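Local structure of heat-inducible transcription repressor hrcA homolog (Thermotoga maritima, 1STZ) at residues R41-S46 / A53-D58; V170-P175 / E226-Y231; V304-S309 / D315-V320. The protein probably represses class I heat shock genes, the grpE-dnaK-dnaJ and groELS operons, as a DNA-binding transcription regulator. One frame throughout, in Å; residues are numbered along the deposited sequence.

How the contacts relate
Contacts 1 and 3 are buried, whereas contact 2 lies at the surface. Contact 1 joins two successive helices, 39-45 and 52-64, in the N-terminal helical part, its centre about 37 Å from that of the chain, and is purely aliphatic. Contact 3 sets the start of the last helix on a strand near the middle of the molecule, and adds a buried amide with its own polar partners to the apolar touch. Contact 2, between a strand that is outermost in its sheet within this chain and an irregular link, relies on a lysine-glutamate pair. The centres of contacts 1 and 2 are about 56 Å apart, while contacts 2 and 3 meet where CE2 of Y231 packs on CE1 of Y305 at 4.1 Å.

Contact 1: R41-S46 / A53-D58; sequences RVLEVS and ATIRND
I55 carries the whole contact from its helix, offering one branch to V42 and the other to L43. Its CG1 stands beside the backbone N (chi1 -60°), which leaves CG2 anti to that nitrogen and spreads the two branches over separate partners. CG2 of I55 meets CG2 of V42 tip to tip at 3.6 Å. The longer branch runs alongside L43 in the opposite sense, with I55 CG1 3.6 Å from L43 CD2 and the terminal CD1 of I55 3.9 Å from that same methyl. A beta-branched residue suits this place because it is broad close to the backbone, and so fills the space between two helices whose CA atoms, of V42 and I55, are 8.2 Å apart. V42 sits at chi1 -25°, well off a staggered position, and also rests on I26 of helix 17-33. Three successive helices followed by the small antiparallel pair 68-69 and 78-79 are consistent with a winged helix-turn-helix, in which helices 39-45 and 52-64 would form the helix-turn-helix unit. One turn beyond I55, D58 faces helix 17-33 instead: its OD2 pairs with R18 and its OD1 accepts from Q19, one carboxylate oxygen for each.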
ATOM      1  N   ARG A  41     -37.692   9.947  -0.769  1.00 21.94           N
ATOM      2  CA  ARG A  41     -36.279   9.633  -0.561  1.00 22.01           C
ATOM      3  C   ARG A  41     -35.393  10.739  -1.115  1.00 21.92           C
ATOM      4  O   ARG A  41     -34.455  11.156  -0.442  1.00 21.81           O
ATOM      5  CB  ARG A  41     -35.873   8.295  -1.206  1.00 22.24           C
ATOM      6  CG  ARG A  41     -36.179   7.043  -0.365  1.00 22.89           C
ATOM      7  CD  ARG A  41     -35.222   6.740   0.810  1.00 23.51           C
ATOM      8  NE  ARG A  41     -33.912   7.399   0.717  1.00 23.71           N
ATOM      9  CZ  ARG A  41     -33.176   7.777   1.767  1.00 23.89           C
ATOM     10  NH1 ARG A  41     -33.585   7.559   3.015  1.00 24.10           N
ATOM     11  NH2 ARG A  41     -32.012   8.381   1.572  1.00 24.48           N
ATOM     12  N   VAL A  42     -35.681  11.216  -2.329  1.00 21.76           N
ATOM     13  CA  VAL A  42     -34.776  12.181  -2.974  1.00 22.00           C
ATOM     14  C   VAL A  42     -34.743  13.506  -2.208  1.00 22.27           C
ATOM     15  O   VAL A  42     -33.721  14.183  -2.190  1.00 22.10           O
ATOM     16  CB  VAL A  42     -35.037  12.410  -4.518  1.00 21.82           C
ATOM     17  CG1 VAL A  42     -35.712  11.220  -5.170  1.00 21.44           C
ATOM     18  CG2 VAL A  42     -35.813  13.687  -4.790  1.00 21.90           C
ATOM     19  N   LEU A  43     -35.852  13.858  -1.570  1.00 22.80           N
ATOM     20  CA  LEU A  43     -35.910  15.071  -0.766  1.00 23.38           C
ATOM     21  C   LEU A  43     -35.055  14.946   0.491  1.00 23.95           C
ATOM     22  O   LEU A  43     -34.408  15.908   0.898  1.00 24.32           O
ATOM     23  CB  LEU A  43     -37.355  15.382  -0.375  1.00 23.33           C
ATOM     24  CG  LEU A  43     -38.273  15.859  -1.500  1.00 23.36           C
ATOM     25  CD1 LEU A  43     -39.615  16.288  -0.927  1.00 23.00           C
ATOM     26  CD2 LEU A  43     -37.625  16.992  -2.294  1.00 23.50           C
ATOM     27  N   GLU A  44     -35.065  13.763   1.101  1.00 24.51           N
ATOM     28  CA  GLU A  44     -34.312  13.504   2.329  1.00 24.93           C
ATOM     29  C   GLU A  44     -32.805  13.488   2.089  1.00 25.45           C
ATOM     30  O   GLU A  44     -32.037  13.950   2.933  1.00 25.75           O
ATOM     31  CB  GLU A  44     -34.748  12.175   2.965  1.00 24.74           C
ATOM     32  CG  GLU A  44     -35.859  12.323   3.998  1.00 24.99           C
ATOM     33  CD  GLU A  44     -36.751  11.094   4.116  1.00 24.85           C
ATOM     34  OE1 GLU A  44     -37.899  11.247   4.604  1.00 24.01           O
ATOM     35  OE2 GLU A  44     -36.311   9.982   3.730  1.00 24.51           O
ATOM     36  N   VAL A  45     -32.394  12.966   0.937  1.00 26.06           N
ATOM     37  CA  VAL A  45     -30.980  12.729   0.646  1.00 26.57           C
ATOM     38  C   VAL A  45     -30.309  13.943   0.005  1.00 26.95           C
ATOM     39  O   VAL A  45     -29.078  14.013  -0.074  1.00 26.99           O
ATOM     40  CB  VAL A  45     -30.791  11.480  -0.253  1.00 26.30           C
ATOM     41  CG1 VAL A  45     -31.049  11.795  -1.740  1.00 26.66           C
ATOM     42  CG2 VAL A  45     -29.404  10.896  -0.070  1.00 26.81           C
ATOM     43  N   SER A  46     -31.122  14.897  -0.440  1.00 27.23           N
ATOM     44  CA  SER A  46     -30.628  16.047  -1.180  1.00 27.38           C
ATOM     45  C   SER A  46     -31.031  17.331  -0.487  1.00 27.24           C
ATOM     46  O   SER A  46     -31.707  17.311   0.547  1.00 27.49           O
ATOM     47  CB  SER A  46     -31.203  16.029  -2.597  1.00 27.47           C
ATOM     48  OG  SER A  46     -32.586  16.357  -2.577  1.00 28.25           O
ATOM     49  N   ALA A  53     -44.786  16.898  -4.316  1.00 24.76           N
ATOM     50  CA  ALA A  53     -45.603  16.718  -5.518  1.00 24.50           C
ATOM     51  C   ALA A  53     -44.803  17.055  -6.780  1.00 24.25           C
ATOM     52  O   ALA A  53     -44.948  16.401  -7.812  1.00 24.22           O
ATOM     53  CB  ALA A  53     -46.859  17.570  -5.440  1.00 24.44           C
ATOM     54  N   THR A  54     -43.951  18.071  -6.678  1.00 23.96           N
ATOM     55  CA  THR A  54     -43.125  18.527  -7.794  1.00 23.45           C
ATOM     56  C   THR A  54     -42.119  17.469  -8.203  1.00 23.10           C
ATOM     57  O   THR A  54     -41.836  17.316  -9.388  1.00 22.89           O
ATOM     58  CB  THR A  54     -42.382  19.833  -7.419  1.00 23.49           C
ATOM     59  OG1 THR A  54     -43.331  20.874  -7.142  1.00 23.11           O
ATOM     60  CG2 THR A  54     -41.565  20.373  -8.594  1.00 23.17           C
ATOM     61  N   ILE A  55     -41.586  16.745  -7.219  1.00 22.77           N
ATOM     62  CA  ILE A  55     -40.591  15.701  -7.473  1.00 22.41           C
ATOM     63  C   ILE A  55     -41.222  14.509  -8.182  1.00 22.27           C
ATOM     64  O   ILE A  55     -40.604  13.913  -9.054  1.00 22.16           O
ATOM     65  CB  ILE A  55     -39.923  15.227  -6.150  1.00 22.37           C
ATOM     66  CG1 ILE A  55     -39.209  16.383  -5.433  1.00 22.37           C
ATOM     67  CG2 ILE A  55     -38.953  14.083  -6.411  1.00 21.76           C
ATOM     68  CD1 ILE A  55     -38.006  16.947  -6.146  1.00 22.11           C
ATOM     69  N   ARG A  56     -42.442  14.157  -7.794  1.00 22.25           N
ATOM     70  CA  ARG A  56     -43.174  13.071  -8.439  1.00 22.45           C
ATOM     71  C   ARG A  56     -43.488  13.403  -9.896  1.00 22.46           C
ATOM     72  O   ARG A  56     -43.439  12.525 -10.756  1.00 22.30           O
ATOM     73  CB  ARG A  56     -44.481  12.780  -7.703  1.00 22.32           C
ATOM     74  CG  ARG A  56     -44.317  12.104  -6.350  1.00 22.93           C
ATOM     75  CD  ARG A  56     -45.653  11.867  -5.634  1.00 24.18           C
ATOM     76  NE  ARG A  56     -46.574  11.144  -6.515  1.00 25.11           N
ATOM     77  CZ  ARG A  56     -47.843  11.465  -6.770  1.00 24.99           C
ATOM     78  NH1 ARG A  56     -48.432  12.509  -6.193  1.00 26.21           N
ATOM     79  NH2 ARG A  56     -48.541  10.711  -7.615  1.00 24.96           N
ATOM     80  N   ASN A  57     -43.826  14.668 -10.154  1.00 22.57           N
ATOM     81  CA  ASN A  57     -44.088  15.152 -11.511  1.00 22.58           C
ATOM     82  C   ASN A  57     -42.840  15.099 -12.383  1.00 22.57           C
ATOM     83  O   ASN A  57     -42.922  14.850 -13.578  1.00 22.19           O
ATOM     84  CB  ASN A  57     -44.607  16.592 -11.488  1.00 22.51           C
ATOM     85  CG  ASN A  57     -46.093  16.674 -11.230  1.00 22.85           C
ATOM     86  OD1 ASN A  57     -46.528  17.215 -10.211  1.00 23.33           O
ATOM     87  ND2 ASN A  57     -46.884  16.147 -12.157  1.00 22.76           N
ATOM     88  N   ASP A  58     -41.691  15.367 -11.771  1.00 22.78           N
ATOM     89  CA  ASP A  58     -40.408  15.270 -12.455  1.00 23.06           C
ATOM     90  C   ASP A  58     -40.092  13.814 -12.742  1.00 22.65           C
ATOM     91  O   ASP A  58     -39.551  13.494 -13.793  1.00 22.37           O
ATOM     92  CB  ASP A  58     -39.289  15.867 -11.600  1.00 23.22           C
ATOM     93  CG  ASP A  58     -39.464  17.342 -11.361  1.00 24.20           C
ATOM     94  OD1 ASP A  58     -40.220  17.989 -12.117  1.00 26.28           O
ATOM     95  OD2 ASP A  58     -38.890  17.941 -10.426  1.00 26.22           O
TER

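Contact 2: V170-P175 / E226-Y231; sequences VSKVTP and ETVERY
K172 and E226 form a salt bridge, NZ to OE2 at 3.4 Å, which counts only as a weak hydrogen bond. The two side chains cross obliquely, and the ammonium group lies about as near the methylene CG of E226, at 3.5 Å, as the carboxylate oxygen. The lysine methylenes share in the approach, since K172 CD comes within 3.6 Å of E226 OE2. Charge attraction and contact along the chains probably both contribute, and a long, flexible lysine suits a gap that the backbones leave wide. E226 extends beyond CG, carrying its carboxylate to the lysine, while K172 bends at chi2 (-64°). Within the strand, the hydroxyl of T174 donates to the carbonyl O of K172 at 2.8 Å, from above the carbonyl plane. K172 has a left-handed backbone (phi 61°, psi 30°), and S171 pairs with I164 while T174 pairs with F162, consistent with a beta bulge in the strand. Further out, CG2 of V228 rests 3.8 Å from K172 NZ, a light touch of a methyl on the ammonium end. The 226-231 link leads from helix 215-224 into strand 231-234, and R230 ties it to R139. Within its own chain strand 169-177 is an outer strand of a three-stranded sheet, beside strand 159-166; P175 makes backbone hydrogen bonds to the second subunit, and V170 and V173 pack against P175 of that subunit.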
ATOM      1  N   VAL A 170      12.643  -8.271 -18.450  1.00 20.84           N
ATOM      2  CA  VAL A 170      13.155  -9.626 -18.222  1.00 20.88           C
ATOM      3  C   VAL A 170      11.966 -10.559 -17.998  1.00 20.74           C
ATOM      4  O   VAL A 170      11.158 -10.348 -17.088  1.00 20.87           O
ATOM      5  CB  VAL A 170      14.076  -9.631 -16.999  1.00 20.88           C
ATOM      6  CG1 VAL A 170      14.700 -10.999 -16.778  1.00 21.62           C
ATOM      7  CG2 VAL A 170      15.159  -8.554 -17.146  1.00 21.18           C
ATOM      8  N   SER A 171      11.826 -11.560 -18.854  1.00 20.24           N
ATOM      9  CA  SER A 171      10.693 -12.471 -18.781  1.00 20.53           C
ATOM     10  C   SER A 171      11.147 -13.901 -18.609  1.00 19.85           C
ATOM     11  O   SER A 171      12.313 -14.222 -18.801  1.00 19.39           O
ATOM     12  CB  SER A 171       9.846 -12.369 -20.047  1.00 20.24           C
ATOM     13  OG  SER A 171       9.644 -11.011 -20.386  1.00 23.03           O
ATOM     14  N   LYS A 172      10.189 -14.743 -18.247  1.00 19.92           N
ATOM     15  CA  LYS A 172      10.364 -16.182 -18.118  1.00 20.07           C
ATOM     16  C   LYS A 172      11.392 -16.567 -17.096  1.00 19.88           C
ATOM     17  O   LYS A 172      11.987 -17.621 -17.211  1.00 20.10           O
ATOM     18  CB  LYS A 172      10.746 -16.813 -19.449  1.00 20.04           C
ATOM     19  CG  LYS A 172       9.923 -16.360 -20.610  1.00 21.40           C
ATOM     20  CD  LYS A 172       8.509 -16.755 -20.435  1.00 22.96           C
ATOM     21  CE  LYS A 172       7.784 -16.676 -21.741  1.00 25.26           C
ATOM     22  NZ  LYS A 172       6.342 -16.979 -21.523  1.00 26.35           N
ATOM     23  N   VAL A 173      11.557 -15.751 -16.066  1.00 20.11           N
ATOM     24  CA  VAL A 173      12.573 -16.005 -15.064  1.00 20.42           C
ATOM     25  C   VAL A 173      12.271 -17.311 -14.330  1.00 20.33           C
ATOM     26  O   VAL A 173      11.206 -17.481 -13.739  1.00 20.35           O
ATOM     27  CB  VAL A 173      12.733 -14.834 -14.069  1.00 20.58           C
ATOM     28  CG1 VAL A 173      14.007 -14.997 -13.276  1.00 21.29           C
ATOM     29  CG2 VAL A 173      12.798 -13.530 -14.805  1.00 21.92           C
ATOM     30  N   THR A 174      13.228 -18.229 -14.355  1.00 20.22           N
ATOM     31  CA  THR A 174      12.986 -19.593 -13.914  1.00 20.22           C
ATOM     32  C   THR A 174      14.239 -20.193 -13.324  1.00 19.54           C
ATOM     33  O   THR A 174      15.171 -20.480 -14.050  1.00 19.64           O
ATOM     34  CB  THR A 174      12.550 -20.463 -15.103  1.00 20.40           C
ATOM     35  OG1 THR A 174      11.380 -19.916 -15.721  1.00 21.38           O
ATOM     36  CG2 THR A 174      12.119 -21.851 -14.619  1.00 21.57           C
ATOM     37  N   PRO A 175      14.281 -20.375 -12.012  1.00 19.11           N
ATOM     38  CA  PRO A 175      15.373 -21.120 -11.388  1.00 18.52           C
ATOM     39  C   PRO A 175      15.263 -22.599 -11.748  1.00 18.53           C
ATOM     40  O   PRO A 175      14.160 -23.108 -11.830  1.00 18.03           O
ATOM     41  CB  PRO A 175      15.133 -20.905  -9.892  1.00 18.50           C
ATOM     42  CG  PRO A 175      14.203 -19.808  -9.811  1.00 19.25           C
ATOM     43  CD  PRO A 175      13.326 -19.873 -11.016  1.00 18.91           C
ATOM     44  N   GLU A 226       5.966 -21.892 -22.386  1.00 32.57           N
ATOM     45  CA  GLU A 226       5.051 -22.193 -21.289  1.00 33.20           C
ATOM     46  C   GLU A 226       3.666 -21.694 -21.686  1.00 32.95           C
ATOM     47  O   GLU A 226       3.535 -20.593 -22.220  1.00 33.07           O
ATOM     48  CB  GLU A 226       5.523 -21.541 -19.969  1.00 33.81           C
ATOM     49  CG  GLU A 226       5.466 -20.006 -19.928  1.00 36.36           C
ATOM     50  CD  GLU A 226       6.241 -19.374 -18.757  1.00 40.49           C
ATOM     51  OE1 GLU A 226       7.147 -20.040 -18.191  1.00 43.49           O
ATOM     52  OE2 GLU A 226       5.966 -18.189 -18.408  1.00 41.06           O
ATOM     53  N   THR A 227       2.645 -22.518 -21.468  1.00 32.76           N
ATOM     54  CA  THR A 227       1.270 -22.083 -21.670  1.00 32.27           C
ATOM     55  C   THR A 227       0.969 -20.843 -20.829  1.00 32.69           C
ATOM     56  O   THR A 227       0.942 -20.911 -19.589  1.00 33.38           O
ATOM     57  CB  THR A 227       0.283 -23.198 -21.314  1.00 32.24           C
ATOM     58  OG1 THR A 227       0.288 -24.202 -22.346  1.00 30.87           O
ATOM     59  CG2 THR A 227      -1.160 -22.653 -21.272  1.00 30.99           C
ATOM     60  N   VAL A 228       0.787 -19.715 -21.519  1.00 32.25           N
ATOM     61  CA  VAL A 228       0.313 -18.470 -20.919  1.00 32.10           C
ATOM     62  C   VAL A 228      -0.968 -18.053 -21.638  1.00 31.06           C
ATOM     63  O   VAL A 228      -0.980 -17.871 -22.864  1.00 29.92           O
ATOM     64  CB  VAL A 228       1.330 -17.297 -21.061  1.00 32.13           C
ATOM     65  CG1 VAL A 228       0.948 -16.150 -20.121  1.00 33.08           C
ATOM     66  CG2 VAL A 228       2.740 -17.764 -20.780  1.00 33.01           C
ATOM     67  N   GLU A 229      -2.032 -17.885 -20.859  1.00 30.31           N
ATOM     68  CA  GLU A 229      -3.294 -17.392 -21.365  1.00 29.55           C
ATOM     69  C   GLU A 229      -3.029 -16.028 -22.046  1.00 28.21           C
ATOM     70  O   GLU A 229      -2.059 -15.326 -21.721  1.00 27.22           O
ATOM     71  CB  GLU A 229      -4.301 -17.274 -20.204  1.00 30.51           C
ATOM     72  CG  GLU A 229      -4.659 -18.609 -19.533  1.00 32.27           C
ATOM     73  CD  GLU A 229      -5.555 -18.472 -18.305  1.00 36.01           C
ATOM     74  OE1 GLU A 229      -5.506 -19.374 -17.444  1.00 37.75           O
ATOM     75  OE2 GLU A 229      -6.337 -17.482 -18.191  1.00 39.85           O
ATOM     76  N   ARG A 230      -3.842 -15.680 -23.034  1.00 26.62           N
ATOM     77  CA  ARG A 230      -3.645 -14.416 -23.739  1.00 25.57           C
ATOM     78  C   ARG A 230      -4.044 -13.244 -22.832  1.00 23.83           C
ATOM     79  O   ARG A 230      -3.521 -12.158 -22.968  1.00 22.41           O
ATOM     80  CB  ARG A 230      -4.421 -14.375 -25.060  1.00 25.76           C
ATOM     81  CG  ARG A 230      -3.523 -14.105 -26.275  1.00 27.86           C
ATOM     82  CD  ARG A 230      -4.089 -13.086 -27.217  1.00 31.01           C
ATOM     83  NE  ARG A 230      -3.185 -12.057 -27.724  1.00 32.78           N
ATOM     84  CZ  ARG A 230      -2.525 -11.177 -26.996  1.00 33.69           C
ATOM     85  NH1 ARG A 230      -2.573 -11.191 -25.670  1.00 34.59           N
ATOM     86  NH2 ARG A 230      -1.776 -10.286 -27.619  1.00 36.18           N
ATOM     87  N   TYR A 231      -4.969 -13.491 -21.918  1.00 22.83           N
ATOM     88  CA  TYR A 231      -5.410 -12.490 -20.957  1.00 23.27           C
ATOM     89  C   TYR A 231      -5.084 -12.933 -19.554  1.00 23.35           C
ATOM     90  O   TYR A 231      -5.287 -14.084 -19.226  1.00 23.74           O
ATOM     91  CB  TYR A 231      -6.922 -12.273 -21.055  1.00 23.11           C
ATOM     92  CG  TYR A 231      -7.336 -11.659 -22.362  1.00 22.73           C
ATOM     93  CD1 TYR A 231      -7.571 -12.457 -23.477  1.00 22.33           C
ATOM     94  CD2 TYR A 231      -7.501 -10.292 -22.485  1.00 23.08           C
ATOM     95  CE1 TYR A 231      -7.945 -11.903 -24.684  1.00 23.52           C
ATOM     96  CE2 TYR A 231      -7.872  -9.716 -23.713  1.00 23.76           C
ATOM     97  CZ  TYR A 231      -8.094 -10.532 -24.803  1.00 21.89           C
ATOM     98  OH  TYR A 231      -8.458  -9.999 -26.020  1.00 22.36           O
TER

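Contact 3: V304-S309 / D315-V320; sequences VYLFTS and DRNHRV
The carboxamide of N317, whose ND2 faces T308 across the contact, lies at the edge of the R316 guanidinium. NE and NH2 of R316 both donate side-on to N317 OD1, each at 3.1 Å; the NH2 bond falls on a lone pair, whereas the NE bond is tilted from the carbonyl plane. On one face of the R319 guanidinium sits CA of R316, offset toward the rim. The other end of the amide, N317 ND2, donates to T312 OG1, so this buried polar group is served on both sides. Helix 314-334 follows directly after strand 299-309 and packs back on it, the strand being central in a five-stranded antiparallel sheet of order 2-1-5-4-3, within a domain of the GAF clan. T308 holds OG1 between its backbone N and carbonyl carbon (chi1 58°), where it donates to S309 O at 2.8 Å, and its methyl CG2 is left to meet N317 ND2 at 3.9 Å. L306 crosses N317 at about a right angle; with CG anti to the backbone N (chi1 -159°), the branched leucine reaches across to the helix, its CD1 4.2 Å from N317 CB. Replacing N317 with alanine would probably leave the R316 guanidinium without this acceptor and freer to turn, and open a gap beside T308.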
ATOM      1  N   VAL A 304      -7.285  -3.443 -21.961  1.00 19.58           N
ATOM      2  CA  VAL A 304      -7.691  -3.725 -20.594  1.00 18.95           C
ATOM      3  C   VAL A 304      -9.208  -3.602 -20.485  1.00 19.01           C
ATOM      4  O   VAL A 304      -9.793  -2.673 -21.028  1.00 18.46           O
ATOM      5  CB  VAL A 304      -7.062  -2.723 -19.616  1.00 18.57           C
ATOM      6  CG1 VAL A 304      -7.432  -3.047 -18.176  1.00 17.25           C
ATOM      7  CG2 VAL A 304      -5.547  -2.695 -19.782  1.00 19.27           C
ATOM      8  N   TYR A 305      -9.824  -4.531 -19.768  1.00 19.57           N
ATOM      9  CA  TYR A 305     -11.267  -4.575 -19.556  1.00 20.01           C
ATOM     10  C   TYR A 305     -11.578  -4.710 -18.074  1.00 20.14           C
ATOM     11  O   TYR A 305     -10.991  -5.542 -17.397  1.00 20.75           O
ATOM     12  CB  TYR A 305     -11.881  -5.758 -20.289  1.00 20.51           C
ATOM     13  CG  TYR A 305     -11.598  -5.765 -21.764  1.00 19.49           C
ATOM     14  CD1 TYR A 305     -10.439  -6.327 -22.257  1.00 18.71           C
ATOM     15  CD2 TYR A 305     -12.498  -5.216 -22.667  1.00 19.31           C
ATOM     16  CE1 TYR A 305     -10.175  -6.342 -23.618  1.00 18.24           C
ATOM     17  CE2 TYR A 305     -12.240  -5.215 -24.018  1.00 17.64           C
ATOM     18  CZ  TYR A 305     -11.078  -5.784 -24.493  1.00 15.70           C
ATOM     19  OH  TYR A 305     -10.828  -5.815 -25.849  1.00 13.67           O
ATOM     20  N   LEU A 306     -12.487  -3.867 -17.584  1.00 19.87           N
ATOM     21  CA  LEU A 306     -13.061  -3.969 -16.243  1.00 19.71           C
ATOM     22  C   LEU A 306     -14.574  -4.232 -16.355  1.00 18.98           C
ATOM     23  O   LEU A 306     -15.331  -3.390 -16.852  1.00 18.81           O
ATOM     24  CB  LEU A 306     -12.871  -2.635 -15.529  1.00 19.55           C
ATOM     25  CG  LEU A 306     -12.910  -2.495 -14.008  1.00 21.38           C
ATOM     26  CD1 LEU A 306     -13.692  -1.280 -13.600  1.00 21.64           C
ATOM     27  CD2 LEU A 306     -13.340  -3.717 -13.241  1.00 22.31           C
ATOM     28  N   PHE A 307     -15.013  -5.363 -15.853  1.00 18.39           N
ATOM     29  CA  PHE A 307     -16.417  -5.721 -15.830  1.00 18.59           C
ATOM     30  C   PHE A 307     -16.912  -5.622 -14.401  1.00 18.77           C
ATOM     31  O   PHE A 307     -16.303  -6.165 -13.498  1.00 18.69           O
ATOM     32  CB  PHE A 307     -16.625  -7.151 -16.326  1.00 17.99           C
ATOM     33  CG  PHE A 307     -16.279  -7.353 -17.761  1.00 18.98           C
ATOM     34  CD1 PHE A 307     -15.020  -7.800 -18.125  1.00 20.31           C
ATOM     35  CD2 PHE A 307     -17.228  -7.151 -18.747  1.00 18.38           C
ATOM     36  CE1 PHE A 307     -14.703  -8.017 -19.474  1.00 20.57           C
ATOM     37  CE2 PHE A 307     -16.917  -7.350 -20.067  1.00 21.34           C
ATOM     38  CZ  PHE A 307     -15.639  -7.783 -20.431  1.00 21.83           C
ATOM     39  N   THR A 308     -18.028  -4.926 -14.204  1.00 18.96           N
ATOM     40  CA  THR A 308     -18.716  -4.897 -12.923  1.00 18.68           C
ATOM     41  C   THR A 308     -20.181  -5.042 -13.189  1.00 18.12           C
ATOM     42  O   THR A 308     -20.616  -4.968 -14.327  1.00 18.18           O
ATOM     43  CB  THR A 308     -18.490  -3.535 -12.204  1.00 19.66           C
ATOM     44  OG1 THR A 308     -18.951  -2.457 -13.034  1.00 19.57           O
ATOM     45  CG2 THR A 308     -17.000  -3.238 -11.991  1.00 19.78           C
ATOM     46  N   SER A 309     -20.965  -5.206 -12.142  1.00 17.49           N
ATOM     47  CA  SER A 309     -22.369  -4.850 -12.235  1.00 17.53           C
ATOM     48  C   SER A 309     -22.512  -3.407 -12.749  1.00 17.29           C
ATOM     49  O   SER A 309     -21.679  -2.539 -12.455  1.00 17.28           O
ATOM     50  CB  SER A 309     -23.045  -4.954 -10.883  1.00 17.50           C
ATOM     51  OG  SER A 309     -24.377  -4.501 -10.986  1.00 17.58           O
ATOM     52  N   ASP A 315     -17.825   6.843 -11.023  1.00 21.01           N
ATOM     53  CA  ASP A 315     -16.777   7.862 -10.894  1.00 21.83           C
ATOM     54  C   ASP A 315     -15.529   7.210 -10.311  1.00 20.62           C
ATOM     55  O   ASP A 315     -14.433   7.428 -10.785  1.00 20.44           O
ATOM     56  CB  ASP A 315     -17.253   9.000  -9.982  1.00 22.49           C
ATOM     57  CG  ASP A 315     -16.504  10.312 -10.197  1.00 27.31           C
ATOM     58  OD1 ASP A 315     -15.345  10.332 -10.652  1.00 32.56           O
ATOM     59  OD2 ASP A 315     -17.015  11.412  -9.888  1.00 35.82           O
ATOM     60  N   ARG A 316     -15.707   6.395  -9.289  1.00 20.16           N
ATOM     61  CA  ARG A 316     -14.578   5.669  -8.699  1.00 19.63           C
ATOM     62  C   ARG A 316     -13.940   4.765  -9.756  1.00 18.71           C
ATOM     63  O   ARG A 316     -12.725   4.784  -9.925  1.00 18.28           O
ATOM     64  CB  ARG A 316     -15.023   4.884  -7.458  1.00 19.47           C
ATOM     65  CG  ARG A 316     -13.959   4.005  -6.808  1.00 20.45           C
ATOM     66  CD  ARG A 316     -14.513   2.808  -6.032  1.00 22.37           C
ATOM     67  NE  ARG A 316     -15.347   1.930  -6.860  1.00 23.99           N
ATOM     68  CZ  ARG A 316     -16.138   0.953  -6.405  1.00 25.35           C
ATOM     69  NH1 ARG A 316     -16.233   0.699  -5.114  1.00 27.08           N
ATOM     70  NH2 ARG A 316     -16.864   0.233  -7.254  1.00 26.40           N
ATOM     71  N   ASN A 317     -14.760   4.030 -10.497  1.00 18.22           N
ATOM     72  CA  ASN A 317     -14.248   3.059 -11.464  1.00 18.34           C
ATOM     73  C   ASN A 317     -13.476   3.723 -12.606  1.00 18.15           C
ATOM     74  O   ASN A 317     -12.450   3.202 -13.053  1.00 17.58           O
ATOM     75  CB  ASN A 317     -15.369   2.191 -12.051  1.00 18.25           C
ATOM     76  CG  ASN A 317     -16.031   1.304 -11.024  1.00 17.51           C
ATOM     77  OD1 ASN A 317     -15.602   1.215  -9.879  1.00 19.19           O
ATOM     78  ND2 ASN A 317     -17.103   0.653 -11.430  1.00 19.09           N
ATOM     79  N   HIS A 318     -13.996   4.848 -13.086  1.00 18.12           N
ATOM     80  CA  HIS A 318     -13.353   5.635 -14.135  1.00 18.22           C
ATOM     81  C   HIS A 318     -12.009   6.139 -13.663  1.00 17.90           C
ATOM     82  O   HIS A 318     -11.007   6.023 -14.367  1.00 18.20           O
ATOM     83  CB  HIS A 318     -14.193   6.842 -14.561  1.00 18.37           C
ATOM     84  CG  HIS A 318     -13.543   7.649 -15.635  1.00 19.75           C
ATOM     85  ND1 HIS A 318     -12.880   8.828 -15.381  1.00 20.49           N
ATOM     86  CD2 HIS A 318     -13.414   7.421 -16.967  1.00 22.29           C
ATOM     87  CE1 HIS A 318     -12.366   9.289 -16.507  1.00 21.33           C
ATOM     88  NE2 HIS A 318     -12.681   8.460 -17.486  1.00 20.15           N
ATOM     89  N   ARG A 319     -11.988   6.701 -12.467  1.00 17.75           N
ATOM     90  CA  ARG A 319     -10.771   7.267 -11.910  1.00 17.63           C
ATOM     91  C   ARG A 319      -9.672   6.217 -11.741  1.00 16.97           C
ATOM     92  O   ARG A 319      -8.530   6.462 -12.097  1.00 16.47           O
ATOM     93  CB  ARG A 319     -11.097   7.894 -10.572  1.00 18.43           C
ATOM     94  CG  ARG A 319      -9.938   8.473  -9.801  1.00 21.13           C
ATOM     95  CD  ARG A 319     -10.170   8.409  -8.302  1.00 23.97           C
ATOM     96  NE  ARG A 319     -11.513   8.857  -8.005  1.00 28.68           N
ATOM     97  CZ  ARG A 319     -12.325   8.373  -7.073  1.00 28.97           C
ATOM     98  NH1 ARG A 319     -11.964   7.409  -6.241  1.00 27.00           N
ATOM     99  NH2 ARG A 319     -13.531   8.895  -6.964  1.00 31.23           N
ATOM    100  N   VAL A 320     -10.025   5.079 -11.165  1.00 16.06           N
ATOM    101  CA  VAL A 320      -9.083   4.021 -10.887  1.00 16.69           C
ATOM    102  C   VAL A 320      -8.567   3.403 -12.194  1.00 17.21           C
ATOM    103  O   VAL A 320      -7.385   3.121 -12.306  1.00 16.83           O
ATOM    104  CB  VAL A 320      -9.703   2.930  -9.995  1.00 16.79           C
ATOM    105  CG1 VAL A 320      -8.801   1.736  -9.884  1.00 18.16           C
ATOM    106  CG2 VAL A 320      -9.963   3.466  -8.628  1.00 17.13           C
TER